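Local coordinates for protein restriction endonuclease EcoP15I, modification subunit (Escherichia coli, PDB 4ZCF) that methylates the adenine at the fifth position of 5'-CAGCAG-3' DNA using S-adenosyl-L-methionine and joins the Res subunit for restriction, at residues W301-Y306 against K382-K387; Y306-I309 against I314-G317; Q386-V391 against I427-D432. All coordinates share one frame; numbering follows the deposited sequence.

Interaction 1. Residues W301-Y306 against K382-K387; sequences WPLDRY and KDYKQK. With nucleotides of chain E.
Leu303 and Pro302 pack against the side chain of Tyr384, an apolar contact with Leu303 over one face and Pro302 against the hydroxyl end; it illustrates how apolar packing and DNA contacts can come from the same short loop. Leu303 CD2 sits over one face of the phenol, 3.9 Å from the centroid of the Tyr384 ring and 23° off its normal, a CH-pi contact displaced toward the rim. Pro302 meets the same tyrosine at about a right angle, with CG 3.4 Å from Tyr384 OH. The ring is swung into this position by a first torsion that sets CG opposite the backbone N (chi1 175°). At its edge, near the ring plane, Tyr384 CD1 approaches OP1 of DC16 of chain E to 3.5 Å.

A cis peptide precedes Pro302, whose CB lies 3.6 Å above the plane of the Trp301 indole and over its centre. Trp301 NE1 donates to OP1 of DT17 of chain E at 2.8 Å. Arg305 stretches into the DNA, where NH1 bonds O6 of DG18 of chain E at 2.6 Å, almost straight at 175°, and NH2 bonds N7 of the same guanine at 2.8 Å. This two-pronged grip on O6 and N7 is the classic arginine readout of guanine from the major groove, and the base of DT17 covers one face of the guanidinium.

Packing is looser at the start of 382-387. There Lys382 and Asp383 are exposed and do not touch 301-306; a salt bridge, its hydrogen bond weak, joins Lys382 NZ to Asp383 OD2 at 3.3 Å. Segment 301-306 connects helix 283-296 to strand 308-310, whereas 382-387 runs from strand 376-380 toward strand 388-389, and Tyr384 also rests on Lys266 of helix 264-279.

Interaction 2. Residues Y306-I309 against I314-G317; sequences YKYI and IYTG. With nucleotides of chain E.
A beta hairpin, strands 308-310 and 313-318, brings Tyr308 opposite Tyr315 as an antiparallel hydrogen-bonded pair. Tyr315 N donates to Tyr308 O at 2.8 Å, while the return bond from Tyr308 N to Tyr315 O is weak. The two tyrosines share a face of the sheet. Tyr315 CG lies between its own backbone N and carbonyl carbon (chi1 68°), which lays the ring beneath Tyr308 CB, 3.5 Å from the Tyr315 centroid. The rings themselves are slid apart, with planes at 28° and centroids 5.5 Å apart, and barely overlap. On the other face Ile309 CG1 meets Ile314 CG1 at 3.8 Å in the non-hydrogen-bonded pair.

This hairpin forms one margin of a four-stranded antiparallel sheet, in which strand 313-318 pairs in turn with strand 376-380 through Ile314 with Ala381 and Thr316 with Val379.

Just ahead of the first strand, Tyr306 turns a ring face to Thr316, whose CB stands 3.6 Å from the Tyr306 centroid, almost exactly on the normal. Thr316 OG1 is engaged by Arg305 O. At the rim, Tyr306 OH donates to OP2 of DC16 of chain E at 2.8 Å. An alanine in place of Tyr306 would be likely to leave this phosphate oxygen without its hydroxyl donor and to uncover Thr316 CB. Beyond the tyrosine pair, Lys307 NZ donates to Tyr308 OH at 2.8 Å.

Interaction 3. Residues Q386-V391 against I427-D432; sequences QKLSSV and ISFACD
Lys387 NZ is gripped by three groups of the second subunit, although the same residue lays its carbonyl against Phe429 within its own chain. The amine makes a salt bridge to Glu240, a hydrogen bond to Asn232 OD1 and a weak one to Asp231 O, all of that neighbouring subunit. Leu388 and Ser389 extend the tie, pairing in a parallel beta ladder with a strand of the second copy.

Within the chain, Phe429 carries the contact from the last turn of helix 420-430, a turn closed by the bond from Cys431 N to Ile427 O at 3.0 Å. Leu388 covers one face of the ring: its CB lies 3.9 Å from the Phe429 centroid and only 9° off the normal, so the methylene is over the centre. Leu388 CG points opposite the backbone N (chi1 174°), and this carries CD1 above the same face, past the CD2-CE2 side, 3.9 Å from Phe429 CD2. One C-H edge meets Gln386 O, which lies in the ring plane 3.2 Å from Phe429 CE1. Lys387 O approaches obliquely, 3.4 Å from CZ of Phe429.

The division of labour is chemical: between these two segments the joint is made of an apolar face, one C-H edge turned to a carbonyl oxygen and a second carbonyl set obliquely, an arrangement consistent with weak electrostatic attraction, whereas the salt bridge of Lys387 goes to Glu240 of the second subunit.

In the fold
Interactions 1 and 2 form one continuous DNA-facing unit: their centres are about 10 Å apart, they share Tyr306, and Arg305 O lies 2.6 Å from Thr316 OG1, a probable hydrogen bond. Both touch the DNA strand of chain E, at DC16. Interaction 3, centred about 15 Å from interaction 1, shares Gln386 and Lys387 with it; there the chain passes from the loop beside the DNA into strand 388-389, which packs on helix 420-430 and the second subunit. Its nearest atom is still about 5 Å from the nucleic acid. Interactions 2 and 3 do not touch, with centres about 25 Å apart and nearest atoms about 10 Å apart; residues 386-387 continue the segment packed on 301-306.

Interaction 1. Residues W301-Y306 against K382-K387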
loop_
_atom_site.group_PDB
_atom_site.type_symbol
_atom_site.label_atom_id
_atom_site.label_comp_id
_atom_site.label_asym_id
_atom_site.label_seq_id
_atom_site.Cartn_x
_atom_site.Cartn_y
_atom_site.Cartn_z
ATOM N N TRP A 301 -31.312 5.203 -12.011
ATOM C CA TRP A 301 -30.291 5.583 -11.058
ATOM C C TRP A 301 -28.952 5.148 -11.601
ATOM O O TRP A 301 -28.874 4.075 -12.117
ATOM C CB TRP A 301 -30.560 4.894 -9.720
ATOM C CG TRP A 301 -29.568 5.210 -8.686
ATOM C CD1 TRP A 301 -29.604 6.219 -7.820
ATOM C CD2 TRP A 301 -28.364 4.521 -8.440
ATOM N NE1 TRP A 301 -28.517 6.214 -7.041
ATOM C CE2 TRP A 301 -27.727 5.175 -7.407
ATOM C CE3 TRP A 301 -27.758 3.405 -9.002
ATOM C CZ2 TRP A 301 -26.518 4.764 -6.918
ATOM C CZ3 TRP A 301 -26.565 3.011 -8.531
ATOM C CH2 TRP A 301 -25.953 3.676 -7.496
ATOM N N PRO A 302 -27.821 5.989 -11.518
ATOM C CA PRO A 302 -27.973 7.211 -10.719
ATOM C C PRO A 302 -28.273 8.473 -11.498
ATOM O O PRO A 302 -28.000 9.550 -11.040
ATOM C CB PRO A 302 -26.604 7.389 -10.065
ATOM C CG PRO A 302 -25.695 6.415 -10.654
ATOM C CD PRO A 302 -26.332 5.973 -11.904
ATOM N N LEU A 303 -28.739 8.311 -12.716
ATOM C CA LEU A 303 -29.057 9.389 -13.660
ATOM C C LEU A 303 -30.552 9.700 -13.774
ATOM O O LEU A 303 -31.030 10.150 -14.827
ATOM C CB LEU A 303 -28.397 9.138 -15.033
ATOM C CG LEU A 303 -26.852 8.914 -15.080
ATOM C CD1 LEU A 303 -26.321 9.190 -16.472
ATOM C CD2 LEU A 303 -26.077 9.819 -14.079
ATOM N N ASP A 304 -31.271 9.525 -12.644
ATOM C CA ASP A 304 -32.722 9.719 -12.485
ATOM C C ASP A 304 -33.213 11.168 -12.472
ATOM O O ASP A 304 -34.411 11.384 -12.346
ATOM C CB ASP A 304 -33.239 8.973 -11.242
ATOM C CG ASP A 304 -32.584 9.412 -9.950
ATOM O OD1 ASP A 304 -31.489 8.877 -9.624
ATOM O OD2 ASP A 304 -33.163 10.282 -9.260
ATOM N N ARG A 305 -32.294 12.146 -12.565
ATOM C CA ARG A 305 -32.576 13.585 -12.625
ATOM C C ARG A 305 -32.086 14.197 -13.970
ATOM O O ARG A 305 -31.881 15.406 -14.080
ATOM C CB ARG A 305 -32.005 14.313 -11.401
ATOM C CG ARG A 305 -32.705 13.958 -10.108
ATOM C CD ARG A 305 -32.258 14.881 -8.959
ATOM N NE ARG A 305 -32.577 14.288 -7.652
ATOM C CZ ARG A 305 -32.507 14.917 -6.481
ATOM N NH1 ARG A 305 -32.178 16.200 -6.428
ATOM N NH2 ARG A 305 -32.763 14.267 -5.355
ATOM N N TYR A 306 -31.920 13.342 -14.990
ATOM C CA TYR A 306 -31.520 13.744 -16.332
ATOM C C TYR A 306 -32.806 13.888 -17.122
ATOM O O TYR A 306 -33.070 13.142 -18.066
ATOM C CB TYR A 306 -30.500 12.739 -16.938
ATOM C CG TYR A 306 -29.077 13.007 -16.476
ATOM C CD1 TYR A 306 -28.698 12.798 -15.143
ATOM C CD2 TYR A 306 -28.136 13.560 -17.340
ATOM C CE1 TYR A 306 -27.416 13.115 -14.694
ATOM C CE2 TYR A 306 -26.845 13.866 -16.902
ATOM C CZ TYR A 306 -26.484 13.614 -15.585
ATOM O OH TYR A 306 -25.222 13.910 -15.152
ATOM N N LYS A 382 -24.045 11.567 -21.668
ATOM C CA LYS A 382 -22.984 10.919 -22.444
ATOM C C LYS A 382 -21.624 11.104 -21.775
ATOM O O LYS A 382 -20.739 10.256 -21.946
ATOM C CB LYS A 382 -22.953 11.452 -23.894
ATOM C CG LYS A 382 -22.711 12.957 -24.038
ATOM C CD LYS A 382 -22.672 13.348 -25.497
ATOM C CE LYS A 382 -22.775 14.840 -25.736
ATOM N NZ LYS A 382 -21.607 15.579 -25.184
ATOM N N ASP A 383 -21.477 12.223 -21.018
ATOM C CA ASP A 383 -20.288 12.624 -20.275
ATOM C C ASP A 383 -20.189 12.009 -18.863
ATOM O O ASP A 383 -19.295 12.382 -18.105
ATOM C CB ASP A 383 -20.152 14.160 -20.262
ATOM C CG ASP A 383 -19.737 14.716 -21.617
ATOM O OD1 ASP A 383 -18.732 14.237 -22.170
ATOM O OD2 ASP A 383 -20.437 15.605 -22.134
ATOM N N TYR A 384 -21.080 11.039 -18.539
ATOM C CA TYR A 384 -21.144 10.332 -17.265
ATOM C C TYR A 384 -20.056 9.263 -17.176
ATOM O O TYR A 384 -19.858 8.464 -18.110
ATOM C CB TYR A 384 -22.541 9.726 -17.014
ATOM C CG TYR A 384 -22.617 8.873 -15.764
ATOM C CD1 TYR A 384 -22.534 9.447 -14.496
ATOM C CD2 TYR A 384 -22.747 7.487 -15.847
ATOM C CE1 TYR A 384 -22.562 8.664 -13.343
ATOM C CE2 TYR A 384 -22.768 6.692 -14.698
ATOM C CZ TYR A 384 -22.667 7.287 -13.449
ATOM O OH TYR A 384 -22.689 6.517 -12.311
ATOM N N LYS A 385 -19.350 9.269 -16.038
ATOM C CA LYS A 385 -18.251 8.374 -15.721
ATOM C C LYS A 385 -18.575 7.699 -14.408
ATOM O O LYS A 385 -18.882 8.387 -13.448
ATOM C CB LYS A 385 -16.931 9.156 -15.674
ATOM C CG LYS A 385 -16.546 9.771 -17.044
ATOM C CD LYS A 385 -15.059 9.612 -17.398
ATOM C CE LYS A 385 -14.621 8.201 -17.754
ATOM N NZ LYS A 385 -13.225 8.154 -18.273
ATOM N N GLN A 386 -18.624 6.357 -14.391
ATOM C CA GLN A 386 -19.014 5.573 -13.217
ATOM C C GLN A 386 -17.831 5.357 -12.320
ATOM O O GLN A 386 -16.812 4.826 -12.764
ATOM C CB GLN A 386 -19.659 4.234 -13.654
ATOM C CG GLN A 386 -20.109 3.263 -12.539
ATOM C CD GLN A 386 -21.287 3.730 -11.725
ATOM O OE1 GLN A 386 -21.178 3.970 -10.513
ATOM N NE2 GLN A 386 -22.451 3.846 -12.358
ATOM N N LYS A 387 -17.965 5.785 -11.058
ATOM C CA LYS A 387 -16.972 5.656 -9.979
ATOM C C LYS A 387 -17.114 4.298 -9.246
ATOM O O LYS A 387 -18.135 3.593 -9.390
ATOM C CB LYS A 387 -17.183 6.791 -8.945
ATOM C CG LYS A 387 -18.466 6.627 -8.126
ATOM C CD LYS A 387 -18.743 7.767 -7.200
ATOM C CE LYS A 387 -19.866 7.415 -6.266
ATOM N NZ LYS A 387 -20.861 8.508 -6.145
ATOM P P DT E 17 -27.590 9.580 -6.416
ATOM O OP1 DT E 17 -27.280 8.328 -5.686
ATOM O OP2 DT E 17 -28.808 9.678 -7.264
ATOM O "O5'" DT E 17 -27.742 10.745 -5.309
ATOM C "C5'" DT E 17 -27.243 10.755 -3.958
ATOM C "C4'" DT E 17 -28.240 11.437 -3.036
ATOM O "O4'" DT E 17 -28.143 12.872 -3.078
ATOM C "C3'" DT E 17 -29.736 11.169 -3.220
ATOM O "O3'" DT E 17 -30.316 11.329 -1.941
ATOM C "C2'" DT E 17 -30.211 12.307 -4.136
ATOM C "C1'" DT E 17 -29.316 13.440 -3.637
ATOM N N1 DT E 17 -28.981 14.595 -4.542
ATOM C C2 DT E 17 -28.762 15.791 -3.899
ATOM O O2 DT E 17 -28.787 15.890 -2.666
ATOM N N3 DT E 17 -28.556 16.865 -4.744
ATOM C C4 DT E 17 -28.499 16.846 -6.130
ATOM O O4 DT E 17 -28.197 17.871 -6.758
ATOM C C5 DT E 17 -28.787 15.571 -6.729
ATOM C C7 DT E 17 -28.718 15.448 -8.215
ATOM C C6 DT E 17 -29.040 14.519 -5.927
ATOM P P DC E 16 -23.974 13.051 -11.795
ATOM O OP1 DC E 16 -22.986 12.348 -12.652
ATOM O OP2 DC E 16 -24.948 13.985 -12.398
ATOM O "O5'" DC E 16 -24.775 11.965 -10.922
ATOM C "C5'" DC E 16 -24.157 11.038 -10.013
ATOM C "C4'" DC E 16 -24.677 11.133 -8.581
ATOM O "O4'" DC E 16 -24.262 12.362 -7.950
ATOM C "C3'" DC E 16 -26.168 10.993 -8.280
ATOM O "O3'" DC E 16 -26.277 10.055 -7.186
ATOM C "C2'" DC E 16 -26.596 12.415 -7.896
ATOM C "C1'" DC E 16 -25.332 12.891 -7.187
ATOM N N1 DC E 16 -25.182 14.362 -6.992
ATOM C C2 DC E 16 -25.108 14.871 -5.678
ATOM O O2 DC E 16 -25.185 14.092 -4.705
ATOM N N3 DC E 16 -24.984 16.234 -5.518
ATOM C C4 DC E 16 -24.971 17.057 -6.593
ATOM N N4 DC E 16 -24.857 18.365 -6.370
ATOM C C5 DC E 16 -25.048 16.573 -7.937
ATOM C C6 DC E 16 -25.137 15.228 -8.077
ATOM P P DG E 18 -31.252 10.283 -1.219
ATOM O OP1 DG E 18 -30.407 9.183 -0.706
ATOM O OP2 DG E 18 -32.463 10.099 -2.044
ATOM O "O5'" DG E 18 -31.741 11.125 0.043
ATOM C "C5'" DG E 18 -30.995 11.343 1.230
ATOM C "C4'" DG E 18 -31.641 12.471 2.007
ATOM O "O4'" DG E 18 -31.520 13.725 1.270
ATOM C "C3'" DG E 18 -33.120 12.287 2.243
ATOM O "O3'" DG E 18 -33.346 12.576 3.637
ATOM C "C2'" DG E 18 -33.814 13.244 1.250
ATOM C "C1'" DG E 18 -32.770 14.337 1.004
ATOM N N9 DG E 18 -32.646 14.845 -0.362
ATOM C C8 DG E 18 -32.628 14.096 -1.508
ATOM N N7 DG E 18 -32.422 14.775 -2.605
ATOM C C5 DG E 18 -32.262 16.069 -2.155
ATOM C C6 DG E 18 -32.021 17.251 -2.905
ATOM O O6 DG E 18 -31.909 17.378 -4.149
ATOM N N1 DG E 18 -31.934 18.367 -2.068
ATOM C C2 DG E 18 -32.076 18.352 -0.699
ATOM N N2 DG E 18 -31.952 19.527 -0.075
ATOM N N3 DG E 18 -32.287 17.246 0.006
ATOM C C4 DG E 18 -32.386 16.136 -0.781
#

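Interaction 2. Residues Y306-I309 against I314-G317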
loop_
_atom_site.group_PDB
_atom_site.type_symbol
_atom_site.label_atom_id
_atom_site.label_comp_id
_atom_site.label_asym_id
_atom_site.label_seq_id
_atom_site.Cartn_x
_atom_site.Cartn_y
_atom_site.Cartn_z
ATOM N N TYR A 306 -31.920 13.342 -14.990
ATOM C CA TYR A 306 -31.520 13.744 -16.332
ATOM C C TYR A 306 -32.806 13.888 -17.122
ATOM O O TYR A 306 -33.070 13.142 -18.066
ATOM C CB TYR A 306 -30.500 12.739 -16.938
ATOM C CG TYR A 306 -29.077 13.007 -16.476
ATOM C CD1 TYR A 306 -28.698 12.798 -15.143
ATOM C CD2 TYR A 306 -28.136 13.560 -17.340
ATOM C CE1 TYR A 306 -27.416 13.115 -14.694
ATOM C CE2 TYR A 306 -26.845 13.866 -16.902
ATOM C CZ TYR A 306 -26.484 13.614 -15.585
ATOM O OH TYR A 306 -25.222 13.910 -15.152
ATOM N N LYS A 307 -33.639 14.856 -16.659
ATOM C CA LYS A 307 -34.980 15.202 -17.135
ATOM C C LYS A 307 -35.018 15.977 -18.429
ATOM O O LYS A 307 -36.031 15.893 -19.140
ATOM C CB LYS A 307 -35.771 15.970 -16.042
ATOM C CG LYS A 307 -35.201 17.340 -15.632
ATOM C CD LYS A 307 -36.218 18.175 -14.849
ATOM C CE LYS A 307 -35.619 18.786 -13.600
ATOM N NZ LYS A 307 -35.885 20.250 -13.476
ATOM N N TYR A 308 -33.970 16.789 -18.704
ATOM C CA TYR A 308 -33.897 17.639 -19.899
ATOM C C TYR A 308 -33.321 16.970 -21.137
ATOM O O TYR A 308 -32.562 16.007 -21.022
ATOM C CB TYR A 308 -33.134 18.937 -19.623
ATOM C CG TYR A 308 -33.607 19.750 -18.439
ATOM C CD1 TYR A 308 -34.852 20.378 -18.451
ATOM C CD2 TYR A 308 -32.769 19.989 -17.357
ATOM C CE1 TYR A 308 -35.273 21.170 -17.383
ATOM C CE2 TYR A 308 -33.174 20.784 -16.287
ATOM C CZ TYR A 308 -34.433 21.362 -16.296
ATOM O OH TYR A 308 -34.844 22.127 -15.225
ATOM N N ILE A 309 -33.675 17.506 -22.327
ATOM C CA ILE A 309 -33.206 17.017 -23.626
ATOM C C ILE A 309 -33.182 18.111 -24.712
ATOM O O ILE A 309 -34.031 19.000 -24.719
ATOM C CB ILE A 309 -33.961 15.719 -24.094
ATOM C CG1 ILE A 309 -33.158 14.948 -25.185
ATOM C CG2 ILE A 309 -35.407 16.017 -24.511
ATOM C CD1 ILE A 309 -33.819 13.635 -25.943
ATOM N N ILE A 314 -29.685 13.999 -23.999
ATOM C CA ILE A 314 -30.309 14.111 -22.678
ATOM C C ILE A 314 -29.306 14.768 -21.734
ATOM O O ILE A 314 -28.133 14.419 -21.756
ATOM C CB ILE A 314 -30.718 12.690 -22.169
ATOM C CG1 ILE A 314 -31.831 12.065 -23.036
ATOM C CG2 ILE A 314 -31.107 12.700 -20.684
ATOM C CD1 ILE A 314 -31.971 10.604 -22.902
ATOM N N TYR A 315 -29.761 15.710 -20.906
ATOM C CA TYR A 315 -28.914 16.400 -19.922
ATOM C C TYR A 315 -29.655 16.705 -18.626
ATOM O O TYR A 315 -30.863 16.506 -18.537
ATOM C CB TYR A 315 -28.269 17.686 -20.512
ATOM C CG TYR A 315 -29.238 18.805 -20.822
ATOM C CD1 TYR A 315 -29.580 19.746 -19.852
ATOM C CD2 TYR A 315 -29.765 18.965 -22.103
ATOM C CE1 TYR A 315 -30.465 20.788 -20.131
ATOM C CE2 TYR A 315 -30.661 19.999 -22.393
ATOM C CZ TYR A 315 -31.007 20.908 -21.403
ATOM O OH TYR A 315 -31.856 21.953 -21.675
ATOM N N THR A 316 -28.919 17.235 -17.640
ATOM C CA THR A 316 -29.409 17.632 -16.324
ATOM C C THR A 316 -29.014 19.095 -16.018
ATOM O O THR A 316 -28.046 19.623 -16.574
ATOM C CB THR A 316 -28.819 16.664 -15.242
ATOM O OG1 THR A 316 -29.601 16.693 -14.050
ATOM C CG2 THR A 316 -27.349 16.958 -14.886
ATOM N N GLY A 317 -29.745 19.709 -15.095
ATOM C CA GLY A 317 -29.364 20.993 -14.546
ATOM C C GLY A 317 -28.567 20.669 -13.290
ATOM O O GLY A 317 -29.155 20.224 -12.311
ATOM P P DC E 16 -23.974 13.051 -11.795
ATOM O OP1 DC E 16 -22.986 12.348 -12.652
ATOM O OP2 DC E 16 -24.948 13.985 -12.398
ATOM O "O5'" DC E 16 -24.775 11.965 -10.922
ATOM C "C5'" DC E 16 -24.157 11.038 -10.013
ATOM C "C4'" DC E 16 -24.677 11.133 -8.581
ATOM O "O4'" DC E 16 -24.262 12.362 -7.950
ATOM C "C3'" DC E 16 -26.168 10.993 -8.280
ATOM O "O3'" DC E 16 -26.277 10.055 -7.186
ATOM C "C2'" DC E 16 -26.596 12.415 -7.896
ATOM C "C1'" DC E 16 -25.332 12.891 -7.187
ATOM N N1 DC E 16 -25.182 14.362 -6.992
ATOM C C2 DC E 16 -25.108 14.871 -5.678
ATOM O O2 DC E 16 -25.185 14.092 -4.705
ATOM N N3 DC E 16 -24.984 16.234 -5.518
ATOM C C4 DC E 16 -24.971 17.057 -6.593
ATOM N N4 DC E 16 -24.857 18.365 -6.370
ATOM C C5 DC E 16 -25.048 16.573 -7.937
ATOM C C6 DC E 16 -25.137 15.228 -8.077
#

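Interaction 3. Residues Q386-V391 against I427-D432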
loop_
_atom_site.group_PDB
_atom_site.type_symbol
_atom_site.label_atom_id
_atom_site.label_comp_id
_atom_site.label_asym_id
_atom_site.label_seq_id
_atom_site.Cartn_x
_atom_site.Cartn_y
_atom_site.Cartn_z
ATOM N N GLN A 386 -18.624 6.357 -14.391
ATOM C CA GLN A 386 -19.014 5.573 -13.217
ATOM C C GLN A 386 -17.831 5.357 -12.320
ATOM O O GLN A 386 -16.812 4.826 -12.764
ATOM C CB GLN A 386 -19.659 4.234 -13.654
ATOM C CG GLN A 386 -20.109 3.263 -12.539
ATOM C CD GLN A 386 -21.287 3.730 -11.725
ATOM O OE1 GLN A 386 -21.178 3.970 -10.513
ATOM N NE2 GLN A 386 -22.451 3.846 -12.358
ATOM N N LYS A 387 -17.965 5.785 -11.058
ATOM C CA LYS A 387 -16.972 5.656 -9.979
ATOM C C LYS A 387 -17.114 4.298 -9.246
ATOM O O LYS A 387 -18.135 3.593 -9.390
ATOM C CB LYS A 387 -17.183 6.791 -8.945
ATOM C CG LYS A 387 -18.466 6.627 -8.126
ATOM C CD LYS A 387 -18.743 7.767 -7.200
ATOM C CE LYS A 387 -19.866 7.415 -6.266
ATOM N NZ LYS A 387 -20.861 8.508 -6.145
ATOM N N LEU A 388 -16.137 3.991 -8.367
ATOM C CA LEU A 388 -16.241 2.809 -7.538
ATOM C C LEU A 388 -16.749 3.246 -6.156
ATOM O O LEU A 388 -15.996 3.803 -5.378
ATOM C CB LEU A 388 -14.881 2.087 -7.455
ATOM C CG LEU A 388 -14.724 0.885 -6.514
ATOM C CD1 LEU A 388 -15.711 -0.253 -6.856
ATOM C CD2 LEU A 388 -13.326 0.392 -6.553
ATOM N N SER A 389 -18.039 3.033 -5.875
ATOM C CA SER A 389 -18.617 3.336 -4.569
ATOM C C SER A 389 -18.081 2.303 -3.520
ATOM O O SER A 389 -17.807 1.165 -3.884
ATOM C CB SER A 389 -20.139 3.363 -4.638
ATOM O OG SER A 389 -20.707 3.176 -3.342
ATOM N N SER A 390 -17.892 2.720 -2.248
ATOM C CA SER A 390 -17.323 1.863 -1.192
ATOM C C SER A 390 -18.216 0.721 -0.692
ATOM O O SER A 390 -17.702 -0.262 -0.134
ATOM C CB SER A 390 -16.814 2.700 -0.021
ATOM O OG SER A 390 -17.879 3.268 0.725
ATOM N N VAL A 391 -19.550 0.864 -0.863
ATOM C CA VAL A 391 -20.539 -0.136 -0.427
ATOM C C VAL A 391 -21.195 -0.801 -1.632
ATOM O O VAL A 391 -21.985 -0.159 -2.324
ATOM C CB VAL A 391 -21.589 0.458 0.559
ATOM C CG1 VAL A 391 -22.577 -0.621 1.037
ATOM C CG2 VAL A 391 -20.907 1.128 1.732
ATOM N N ILE A 427 -11.855 -5.646 -11.634
ATOM C CA ILE A 427 -10.899 -5.812 -12.744
ATOM C C ILE A 427 -11.060 -4.645 -13.740
ATOM O O ILE A 427 -10.062 -4.017 -14.108
ATOM C CB ILE A 427 -10.952 -7.207 -13.415
ATOM C CG1 ILE A 427 -10.546 -8.314 -12.410
ATOM C CG2 ILE A 427 -10.056 -7.233 -14.669
ATOM C CD1 ILE A 427 -10.732 -9.754 -12.880
ATOM N N SER A 428 -12.306 -4.303 -14.100
ATOM C CA SER A 428 -12.575 -3.165 -14.996
ATOM C C SER A 428 -12.028 -1.839 -14.447
ATOM O O SER A 428 -11.482 -1.069 -15.231
ATOM C CB SER A 428 -14.065 -3.035 -15.303
ATOM O OG SER A 428 -14.592 -4.197 -15.922
ATOM N N PHE A 429 -12.195 -1.559 -13.117
ATOM C CA PHE A 429 -11.700 -0.307 -12.496
ATOM C C PHE A 429 -10.176 -0.263 -12.414
ATOM O O PHE A 429 -9.578 0.675 -12.968
ATOM C CB PHE A 429 -12.306 -0.058 -11.094
ATOM C CG PHE A 429 -13.725 0.450 -11.111
ATOM C CD1 PHE A 429 -14.033 1.683 -11.670
ATOM C CD2 PHE A 429 -14.761 -0.323 -10.602
ATOM C CE1 PHE A 429 -15.349 2.133 -11.728
ATOM C CE2 PHE A 429 -16.090 0.109 -10.688
ATOM C CZ PHE A 429 -16.374 1.346 -11.228
ATOM N N ALA A 430 -9.552 -1.267 -11.719
ATOM C CA ALA A 430 -8.098 -1.301 -11.514
ATOM C C ALA A 430 -7.320 -1.314 -12.814
ATOM O O ALA A 430 -6.471 -0.442 -13.030
ATOM C CB ALA A 430 -7.693 -2.459 -10.610
ATOM N N CYS A 431 -7.658 -2.254 -13.703
ATOM C CA CYS A 431 -7.035 -2.403 -15.014
ATOM C C CYS A 431 -7.859 -1.610 -16.025
ATOM O O CYS A 431 -9.052 -1.428 -15.816
ATOM C CB CYS A 431 -6.992 -3.879 -15.385
ATOM S SG CYS A 431 -6.165 -4.934 -14.170
ATOM N N ASP A 432 -7.289 -1.159 -17.121
ATOM C CA ASP A 432 -8.187 -0.439 -18.038
ATOM C C ASP A 432 -8.218 -1.082 -19.437
ATOM O O ASP A 432 -7.795 -0.465 -20.419
ATOM C CB ASP A 432 -7.901 1.076 -18.051
ATOM C CG ASP A 432 -9.134 1.952 -18.223
ATOM O OD1 ASP A 432 -10.051 1.864 -17.370
ATOM O OD2 ASP A 432 -9.157 2.765 -19.179
#